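Local atomic coordinates of YjbQ family protein (Sulfolobus tokodaii, PDB entry 1VE0), a protein that is of unknown function but binds zinc and assembles as a trimer of the UPF0047 (YjbQ) family. Residues I21-Q24 / V25-A28; L62-A65 / K66-V69; A91-G94 / N95-V99. One frame throughout, in Å; residues are numbered along the deposited sequence.

Overall arrangement
All three contacts are local, each joining consecutive residues, and they follow one another along the chain without nesting or crossing. Contact 1 (21-28) makes the short helix 22-28, which follows strand 17-20 and lies against strands of both sheets. Contact 2 (62-69) is the C-terminal end of helix 55-68; its centre is about 26 Å from that of contact 1, on the opposite side of the chain's centre. Contact 3 (91-99) is the bend from helix 84-93 into strand 96-102, and its centre is about 17 Å from the centre of each of the others. Contacts 2 and 3 both meet the second subunit of the trimer.

Contact 1 of 3, residues I21-Q24 / V25-A28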
ATOM      1  N   ILE A  21       8.826  -6.894  13.619  1.00 18.10           N
ATOM      2  CA  ILE A  21       7.754  -7.093  14.589  1.00 18.41           C
ATOM      3  C   ILE A  21       6.938  -8.353  14.347  1.00 19.92           C
ATOM      4  O   ILE A  21       5.865  -8.521  14.912  1.00 17.89           O
ATOM      5  CB  ILE A  21       6.790  -5.870  14.616  1.00 18.85           C
ATOM      6  CG1 ILE A  21       6.233  -5.600  13.207  1.00 20.33           C
ATOM      7  CG2 ILE A  21       7.537  -4.641  15.116  1.00 16.55           C
ATOM      8  CD1 ILE A  21       5.145  -4.524  13.169  1.00 20.43           C
ATOM      9  N   THR A  22       7.460  -9.246  13.512  1.00 20.47           N
ATOM     10  CA  THR A  22       6.759 -10.483  13.177  1.00 20.51           C
ATOM     11  C   THR A  22       6.274 -11.295  14.383  1.00 21.22           C
ATOM     12  O   THR A  22       5.125 -11.731  14.422  1.00 18.49           O
ATOM     13  CB  THR A  22       7.646 -11.401  12.328  1.00 20.62           C
ATOM     14  OG1 THR A  22       8.276 -10.637  11.289  1.00 18.80           O
ATOM     15  CG2 THR A  22       6.810 -12.508  11.699  1.00 21.76           C
ATOM     16  N   GLU A  23       7.144 -11.508  15.362  1.00 22.84           N
ATOM     17  CA  GLU A  23       6.753 -12.295  16.533  1.00 24.05           C
ATOM     18  C   GLU A  23       5.572 -11.685  17.286  1.00 22.95           C
ATOM     19  O   GLU A  23       4.648 -12.407  17.696  1.00 22.93           O
ATOM     20  CB  GLU A  23       7.947 -12.472  17.486  1.00 27.43           C
ATOM     21  CG  GLU A  23       9.178 -13.076  16.824  1.00 35.58           C
ATOM     22  CD  GLU A  23       8.907 -14.450  16.213  1.00 41.95           C
ATOM     23  OE1 GLU A  23       9.694 -14.886  15.336  1.00 44.66           O
ATOM     24  OE2 GLU A  23       7.914 -15.100  16.617  1.00 43.97           O
ATOM     25  N   GLN A  24       5.594 -10.368  17.473  1.00 21.24           N
ATOM     26  CA  GLN A  24       4.505  -9.697  18.178  1.00 22.06           C
ATOM     27  C   GLN A  24       3.216  -9.806  17.380  1.00 21.79           C
ATOM     28  O   GLN A  24       2.132  -9.927  17.956  1.00 20.76           O
ATOM     29  CB  GLN A  24       4.825  -8.215  18.427  1.00 22.73           C
ATOM     30  CG  GLN A  24       6.066  -7.967  19.285  1.00 25.71           C
ATOM     31  CD  GLN A  24       7.316  -7.727  18.450  1.00 29.72           C
ATOM     32  OE1 GLN A  24       7.692  -8.549  17.606  1.00 29.64           O
ATOM     33  NE2 GLN A  24       7.966  -6.595  18.683  1.00 30.61           N
ATOM     34  N   VAL A  25       3.318  -9.759  16.054  1.00 20.69           N
ATOM     35  CA  VAL A  25       2.110  -9.891  15.253  1.00 18.76           C
ATOM     36  C   VAL A  25       1.567 -11.323  15.326  1.00 20.39           C
ATOM     37  O   VAL A  25       0.350 -11.519  15.350  1.00 18.98           O
ATOM     38  CB  VAL A  25       2.334  -9.507  13.761  1.00 17.50           C
ATOM     39  CG1 VAL A  25       1.058  -9.775  12.969  1.00 15.14           C
ATOM     40  CG2 VAL A  25       2.675  -8.025  13.644  1.00 14.12           C
ATOM     41  N   SER A  26       2.447 -12.326  15.368  1.00 20.11           N
ATOM     42  CA  SER A  26       1.955 -13.703  15.438  1.00 22.52           C
ATOM     43  C   SER A  26       1.172 -13.927  16.730  1.00 22.33           C
ATOM     44  O   SER A  26       0.219 -14.705  16.760  1.00 22.19           O
ATOM     45  CB  SER A  26       3.104 -14.724  15.306  1.00 23.70           C
ATOM     46  OG  SER A  26       4.064 -14.571  16.331  1.00 30.88           O
ATOM     47  N   GLU A  27       1.550 -13.237  17.804  1.00 23.51           N
ATOM     48  CA  GLU A  27       0.819 -13.374  19.063  1.00 23.56           C
ATOM     49  C   GLU A  27      -0.526 -12.651  18.970  1.00 23.22           C
ATOM     50  O   GLU A  27      -1.552 -13.153  19.439  1.00 21.76           O
ATOM     51  CB  GLU A  27       1.625 -12.778  20.229  1.00 27.11           C
ATOM     52  CG  GLU A  27       2.888 -13.535  20.543  1.00 30.81           C
ATOM     53  CD  GLU A  27       2.611 -14.939  21.046  1.00 35.98           C
ATOM     54  OE1 GLU A  27       3.523 -15.792  20.966  1.00 38.88           O
ATOM     55  OE2 GLU A  27       1.485 -15.193  21.532  1.00 37.17           O
ATOM     56  N   ALA A  28      -0.516 -11.473  18.346  1.00 20.69           N
ATOM     57  CA  ALA A  28      -1.723 -10.670  18.217  1.00 20.50           C
ATOM     58  C   ALA A  28      -2.854 -11.261  17.364  1.00 21.45           C
ATOM     59  O   ALA A  28      -4.011 -10.857  17.512  1.00 22.03           O
ATOM     60  CB  ALA A  28      -1.358  -9.269  17.710  1.00 19.48           C
TER
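E23 O takes two donors from the next turn of the helix: the hydroxyl S26 OG at 2.6 Å and the amide E27 N at 3.2 Å. Both belong to the short helix 22-28, where a serine closes back on the carbonyl three residues earlier while the regular i to i+4 ladder continues through the same oxygen. S26 OG sits between its own backbone N and carbonyl carbon (chi1 60°), the rotamer that turns the hydroxyl back toward E23 O. It reaches that oxygen well off the C=O direction, at a C=O...OG angle of 118°, whereas E27 N comes more nearly end-on; the two donors lie on the same face of the carbonyl plane. Three further rungs complete the ladder: V25 N to I21 O, S26 N to T22 O (2.9 Å) and A28 N to Q24 O. I21 is the N-cap residue. The carboxylates of E23 and E27 stay apart on the exposed side, E23 OE2 being 6.2 Å from E27 OE1. The buried side faces both sheets, with I21 and V25 against I114 of strand 113-118 and V25 and A28 against V129 of strand 124-133. T22 OG1 is hydrogen-bonded to D20, at the end of strand 17-20, and to I114 N of strand 113-118, tying the start of the helix to both strands. On the inner side, I21 CD1 and V25 CG2 meet loosely at 4.3 Å.

Contact 2 of 3, residues L62-A65 / K66-V69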
ATOM      1  N   LEU A  62      16.064   2.264   5.292  1.00 22.35           N
ATOM      2  CA  LEU A  62      16.188   3.582   5.897  1.00 23.46           C
ATOM      3  C   LEU A  62      17.048   4.519   5.058  1.00 24.20           C
ATOM      4  O   LEU A  62      16.661   5.656   4.799  1.00 24.36           O
ATOM      5  CB  LEU A  62      16.775   3.451   7.303  1.00 23.72           C
ATOM      6  CG  LEU A  62      15.967   2.497   8.187  1.00 21.27           C
ATOM      7  CD1 LEU A  62      16.665   2.325   9.527  1.00 20.00           C
ATOM      8  CD2 LEU A  62      14.558   3.053   8.361  1.00 21.38           C
ATOM      9  N   ASN A  63      18.208   4.041   4.622  1.00 24.18           N
ATOM     10  CA  ASN A  63      19.088   4.871   3.809  1.00 25.25           C
ATOM     11  C   ASN A  63      18.482   5.260   2.466  1.00 25.51           C
ATOM     12  O   ASN A  63      18.709   6.367   1.972  1.00 25.36           O
ATOM     13  CB  ASN A  63      20.439   4.177   3.597  1.00 26.98           C
ATOM     14  CG  ASN A  63      21.233   4.075   4.880  1.00 28.95           C
ATOM     15  OD1 ASN A  63      21.189   4.981   5.716  1.00 28.38           O
ATOM     16  ND2 ASN A  63      21.976   2.981   5.041  1.00 27.79           N
ATOM     17  N   TRP A  64      17.708   4.368   1.861  1.00 26.10           N
ATOM     18  CA  TRP A  64      17.096   4.718   0.590  1.00 25.39           C
ATOM     19  C   TRP A  64      15.887   5.608   0.811  1.00 25.65           C
ATOM     20  O   TRP A  64      15.550   6.436  -0.032  1.00 25.48           O
ATOM     21  CB  TRP A  64      16.746   3.466  -0.207  1.00 25.70           C
ATOM     22  CG  TRP A  64      17.951   2.986  -0.927  1.00 26.13           C
ATOM     23  CD1 TRP A  64      18.922   2.153  -0.447  1.00 27.09           C
ATOM     24  CD2 TRP A  64      18.416   3.455  -2.197  1.00 27.45           C
ATOM     25  NE1 TRP A  64      19.971   2.082  -1.339  1.00 26.60           N
ATOM     26  CE2 TRP A  64      19.686   2.873  -2.420  1.00 26.24           C
ATOM     27  CE3 TRP A  64      17.886   4.318  -3.167  1.00 27.35           C
ATOM     28  CZ2 TRP A  64      20.432   3.129  -3.571  1.00 28.30           C
ATOM     29  CZ3 TRP A  64      18.629   4.570  -4.315  1.00 26.74           C
ATOM     30  CH2 TRP A  64      19.889   3.978  -4.505  1.00 27.19           C
ATOM     31  N   ALA A  65      15.244   5.453   1.962  1.00 26.43           N
ATOM     32  CA  ALA A  65      14.113   6.308   2.278  1.00 26.47           C
ATOM     33  C   ALA A  65      14.705   7.715   2.365  1.00 27.96           C
ATOM     34  O   ALA A  65      14.143   8.676   1.836  1.00 28.70           O
ATOM     35  CB  ALA A  65      13.505   5.908   3.611  1.00 25.85           C
ATOM     36  N   LYS A  66      15.852   7.825   3.029  1.00 28.78           N
ATOM     37  CA  LYS A  66      16.519   9.117   3.168  1.00 31.75           C
ATOM     38  C   LYS A  66      16.939   9.686   1.817  1.00 31.71           C
ATOM     39  O   LYS A  66      16.924  10.901   1.622  1.00 31.65           O
ATOM     40  CB  LYS A  66      17.750   9.005   4.079  1.00 31.96           C
ATOM     41  CG  LYS A  66      17.402   8.885   5.550  1.00 35.81           C
ATOM     42  CD  LYS A  66      18.595   9.163   6.463  1.00 35.99           C
ATOM     43  CE  LYS A  66      19.656   8.097   6.339  1.00 39.86           C
ATOM     44  NZ  LYS A  66      20.718   8.258   7.370  1.00 43.23           N
ATOM     45  N   LYS A  67      17.312   8.811   0.887  1.00 32.11           N
ATOM     46  CA  LYS A  67      17.734   9.262  -0.437  1.00 32.49           C
ATOM     47  C   LYS A  67      16.554   9.790  -1.241  1.00 31.36           C
ATOM     48  O   LYS A  67      16.673  10.778  -1.963  1.00 30.99           O
ATOM     49  CB  LYS A  67      18.384   8.123  -1.228  1.00 35.23           C
ATOM     50  CG  LYS A  67      19.711   7.624  -0.698  1.00 39.45           C
ATOM     51  CD  LYS A  67      20.329   6.633  -1.689  1.00 41.74           C
ATOM     52  CE  LYS A  67      21.695   6.147  -1.232  1.00 43.27           C
ATOM     53  NZ  LYS A  67      21.625   5.443   0.074  1.00 44.24           N
ATOM     54  N   LEU A  68      15.413   9.122  -1.119  1.00 28.24           N
ATOM     55  CA  LEU A  68      14.223   9.522  -1.851  1.00 26.24           C
ATOM     56  C   LEU A  68      13.607  10.805  -1.317  1.00 24.65           C
ATOM     57  O   LEU A  68      13.180  11.666  -2.086  1.00 23.55           O
ATOM     58  CB  LEU A  68      13.198   8.396  -1.804  1.00 26.56           C
ATOM     59  CG  LEU A  68      13.716   7.082  -2.394  1.00 28.39           C
ATOM     60  CD1 LEU A  68      12.758   5.942  -2.054  1.00 27.79           C
ATOM     61  CD2 LEU A  68      13.856   7.249  -3.906  1.00 28.84           C
ATOM     62  N   VAL A  69      13.560  10.930   0.005  1.00 24.32           N
ATOM     63  CA  VAL A  69      12.990  12.113   0.642  1.00 23.61           C
ATOM     64  C   VAL A  69      13.938  12.595   1.750  1.00 25.08           C
ATOM     65  O   VAL A  69      13.732  12.312   2.923  1.00 23.55           O
ATOM     66  CB  VAL A  69      11.610  11.797   1.252  1.00 22.23           C
ATOM     67  CG1 VAL A  69      10.933  13.087   1.703  1.00 23.21           C
ATOM     68  CG2 VAL A  69      10.751  11.065   0.224  1.00 21.16           C
TER
HETATM   69  O   HOH W   1      20.962   7.664   2.669  1.00 34.22           O
HETATM   70  O   HOH W   2      13.002  10.188   4.386  1.00 35.64           O
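K67 carries its CG beside the backbone N (chi1 -67°), runs extended through its next two torsions and turns only at chi4 (61°), a shape that lays the chain across W64, one turn earlier in helix 55-68. The W64 ring offers one face to it. K67 CD stands over the six-membered ring of W64 in a CH-pi contact, 3.6 Å from the centroid and only 7° off the normal. The final bend then brings the ammonium over the five-membered ring: K67 NZ lies 4.1 Å from that centroid, a cation-pi contact through the face. Methylene and charge thus cover both halves of one indole. A water bonded to N63 O at 2.7 Å also makes a weak bond to K67 NZ. N63 and K66 run side by side in the same direction, with K66 CE 3.5 Å from N63 OD1. The backbone ladder continues to the end of the helix, where V69 N gives A65 O a bond of 3.0 Å. A second water links V69 O with A65 O, its bond to the latter weak. W64 NE1 donates to E74 O of the second subunit, and the indole stacks on F75 of that subunit. Within the chain, A65 and V69 pack on I89 of helix 84-93, V69 also touching H85 and V88, so this helix end packs on helix 84-93 of its own chain and meets both other subunits, V69 touching W64 of the third.

Contact 3 of 3, residues A91-G94 / N95-V99; sequences AIIG and NSRVV
The chain leaves helix 84-93 at G94, whose phi of 111° and psi of 153° turn it abruptly through N95 into strand 96-102. These angles suit a glycine: a CB here would jam against the carbonyl O of I93 and crowd R97 NH1. Across the bend, I93 O accepts two bonds from R97, NH2 at 3.0 Å and NH1 at 2.9 Å, the guanidinium meeting this single oxygen end-on with both terminal nitrogens. The oxygen lies in the guanidinium plane, while both donors are tilted out of the carbonyl plane, on the same face. R97 NH1 also donates to S96 O, at 2.8 Å, so one nitrogen links the carbonyl at the helix end with the carbonyl just before R97 on the strand. The bend at chi2 (-66°) folds the arginine back along the chain to reach both. I93 crosses R97 at about a right angle, its CG2 resting 3.6 Å from R97 NH2. A leucine in place of R97 has no guanidinium to offer, and I93 O and S96 O would probably be left without that partner, the bend less firmly tied to the strand. R97 NH2 has a further acceptor, A91 O of the second subunit, and A91 O of this chain receives the equivalent bond from R97 of the third; the same arginine therefore braces its own bend and stitches subunits together. N95 ND2 donates to V41 O, tying the turn to strand 35-41, beside which strand 96-102 runs antiparallel. The arrangement is a helix C-terminus where a positive-phi glycine is the first residue to leave helical geometry, leading directly into a sheet strand, here a buried helix-to-strand junction at the trimer interface.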
ATOM      1  N   ALA A  91       3.630   8.295   3.996  1.00 16.41           N
ATOM      2  CA  ALA A  91       2.373   8.328   3.250  1.00 19.08           C
ATOM      3  C   ALA A  91       2.513   7.490   1.987  1.00 17.67           C
ATOM      4  O   ALA A  91       1.602   6.756   1.605  1.00 19.02           O
ATOM      5  CB  ALA A  91       2.010   9.763   2.888  1.00 17.53           C
ATOM      6  N   ILE A  92       3.663   7.603   1.340  1.00 17.72           N
ATOM      7  CA  ILE A  92       3.910   6.849   0.122  1.00 17.55           C
ATOM      8  C   ILE A  92       3.965   5.336   0.383  1.00 17.88           C
ATOM      9  O   ILE A  92       3.309   4.549  -0.317  1.00 15.55           O
ATOM     10  CB  ILE A  92       5.225   7.330  -0.543  1.00 18.30           C
ATOM     11  CG1 ILE A  92       5.044   8.786  -0.986  1.00 19.95           C
ATOM     12  CG2 ILE A  92       5.586   6.424  -1.744  1.00 17.79           C
ATOM     13  CD1 ILE A  92       6.323   9.480  -1.463  1.00 19.90           C
ATOM     14  N   ILE A  93       4.720   4.929   1.400  1.00 15.43           N
ATOM     15  CA  ILE A  93       4.847   3.501   1.725  1.00 16.35           C
ATOM     16  C   ILE A  93       3.526   2.934   2.239  1.00 15.70           C
ATOM     17  O   ILE A  93       3.106   1.835   1.847  1.00 16.47           O
ATOM     18  CB  ILE A  93       5.961   3.270   2.784  1.00 16.50           C
ATOM     19  CG1 ILE A  93       7.309   3.712   2.203  1.00 18.33           C
ATOM     20  CG2 ILE A  93       6.021   1.800   3.187  1.00 15.06           C
ATOM     21  CD1 ILE A  93       8.458   3.697   3.223  1.00 20.03           C
ATOM     22  N   GLY A  94       2.858   3.701   3.097  1.00 14.98           N
ATOM     23  CA  GLY A  94       1.596   3.257   3.653  1.00 16.01           C
ATOM     24  C   GLY A  94       1.701   2.938   5.135  1.00 15.24           C
ATOM     25  O   GLY A  94       2.762   2.550   5.631  1.00 16.84           O
ATOM     26  N   ASN A  95       0.588   3.072   5.845  1.00 15.04           N
ATOM     27  CA  ASN A  95       0.587   2.819   7.282  1.00 17.24           C
ATOM     28  C   ASN A  95       0.074   1.435   7.633  1.00 17.11           C
ATOM     29  O   ASN A  95      -0.148   1.140   8.805  1.00 19.34           O
ATOM     30  CB  ASN A  95      -0.268   3.859   7.993  1.00 16.66           C
ATOM     31  CG  ASN A  95      -1.726   3.731   7.640  1.00 19.06           C
ATOM     32  OD1 ASN A  95      -2.093   3.722   6.465  1.00 16.77           O
ATOM     33  ND2 ASN A  95      -2.574   3.620   8.661  1.00 19.09           N
ATOM     34  N   SER A  96      -0.127   0.591   6.625  1.00 15.61           N
ATOM     35  CA  SER A  96      -0.596  -0.757   6.879  1.00 16.29           C
ATOM     36  C   SER A  96      -0.155  -1.724   5.795  1.00 16.03           C
ATOM     37  O   SER A  96       0.242  -1.319   4.702  1.00 15.59           O
ATOM     38  CB  SER A  96      -2.130  -0.800   6.971  1.00 18.65           C
ATOM     39  OG  SER A  96      -2.728  -0.539   5.704  1.00 19.88           O
ATOM     40  N   ARG A  97      -0.231  -3.006   6.131  1.00 14.75           N
ATOM     41  CA  ARG A  97       0.095  -4.101   5.227  1.00 17.26           C
ATOM     42  C   ARG A  97      -0.807  -5.263   5.645  1.00 17.74           C
ATOM     43  O   ARG A  97      -1.187  -5.362   6.813  1.00 17.87           O
ATOM     44  CB  ARG A  97       1.569  -4.518   5.370  1.00 15.64           C
ATOM     45  CG  ARG A  97       2.554  -3.576   4.687  1.00 13.97           C
ATOM     46  CD  ARG A  97       2.370  -3.625   3.177  1.00 13.48           C
ATOM     47  NE  ARG A  97       3.379  -2.836   2.474  1.00 11.78           N
ATOM     48  CZ  ARG A  97       3.327  -1.516   2.318  1.00 15.39           C
ATOM     49  NH1 ARG A  97       2.311  -0.818   2.826  1.00 13.43           N
ATOM     50  NH2 ARG A  97       4.274  -0.894   1.616  1.00 13.71           N
ATOM     51  N   VAL A  98      -1.164  -6.125   4.699  1.00 17.13           N
ATOM     52  CA  VAL A  98      -1.994  -7.270   5.031  1.00 18.11           C
ATOM     53  C   VAL A  98      -1.150  -8.534   5.019  1.00 18.45           C
ATOM     54  O   VAL A  98      -0.206  -8.658   4.238  1.00 17.77           O
ATOM     55  CB  VAL A  98      -3.161  -7.444   4.039  1.00 21.07           C
ATOM     56  CG1 VAL A  98      -4.074  -6.233   4.097  1.00 23.17           C
ATOM     57  CG2 VAL A  98      -2.632  -7.617   2.644  1.00 20.58           C
ATOM     58  N   VAL A  99      -1.472  -9.460   5.913  1.00 16.87           N
ATOM     59  CA  VAL A  99      -0.760 -10.727   5.971  1.00 18.53           C
ATOM     60  C   VAL A  99      -1.847 -11.780   6.098  1.00 18.80           C
ATOM     61  O   VAL A  99      -2.733 -11.674   6.939  1.00 17.34           O
ATOM     62  CB  VAL A  99       0.206 -10.810   7.182  1.00 18.02           C
ATOM     63  CG1 VAL A  99       0.975 -12.126   7.142  1.00 17.12           C
ATOM     64  CG2 VAL A  99       1.189  -9.657   7.144  1.00 19.36           C
TER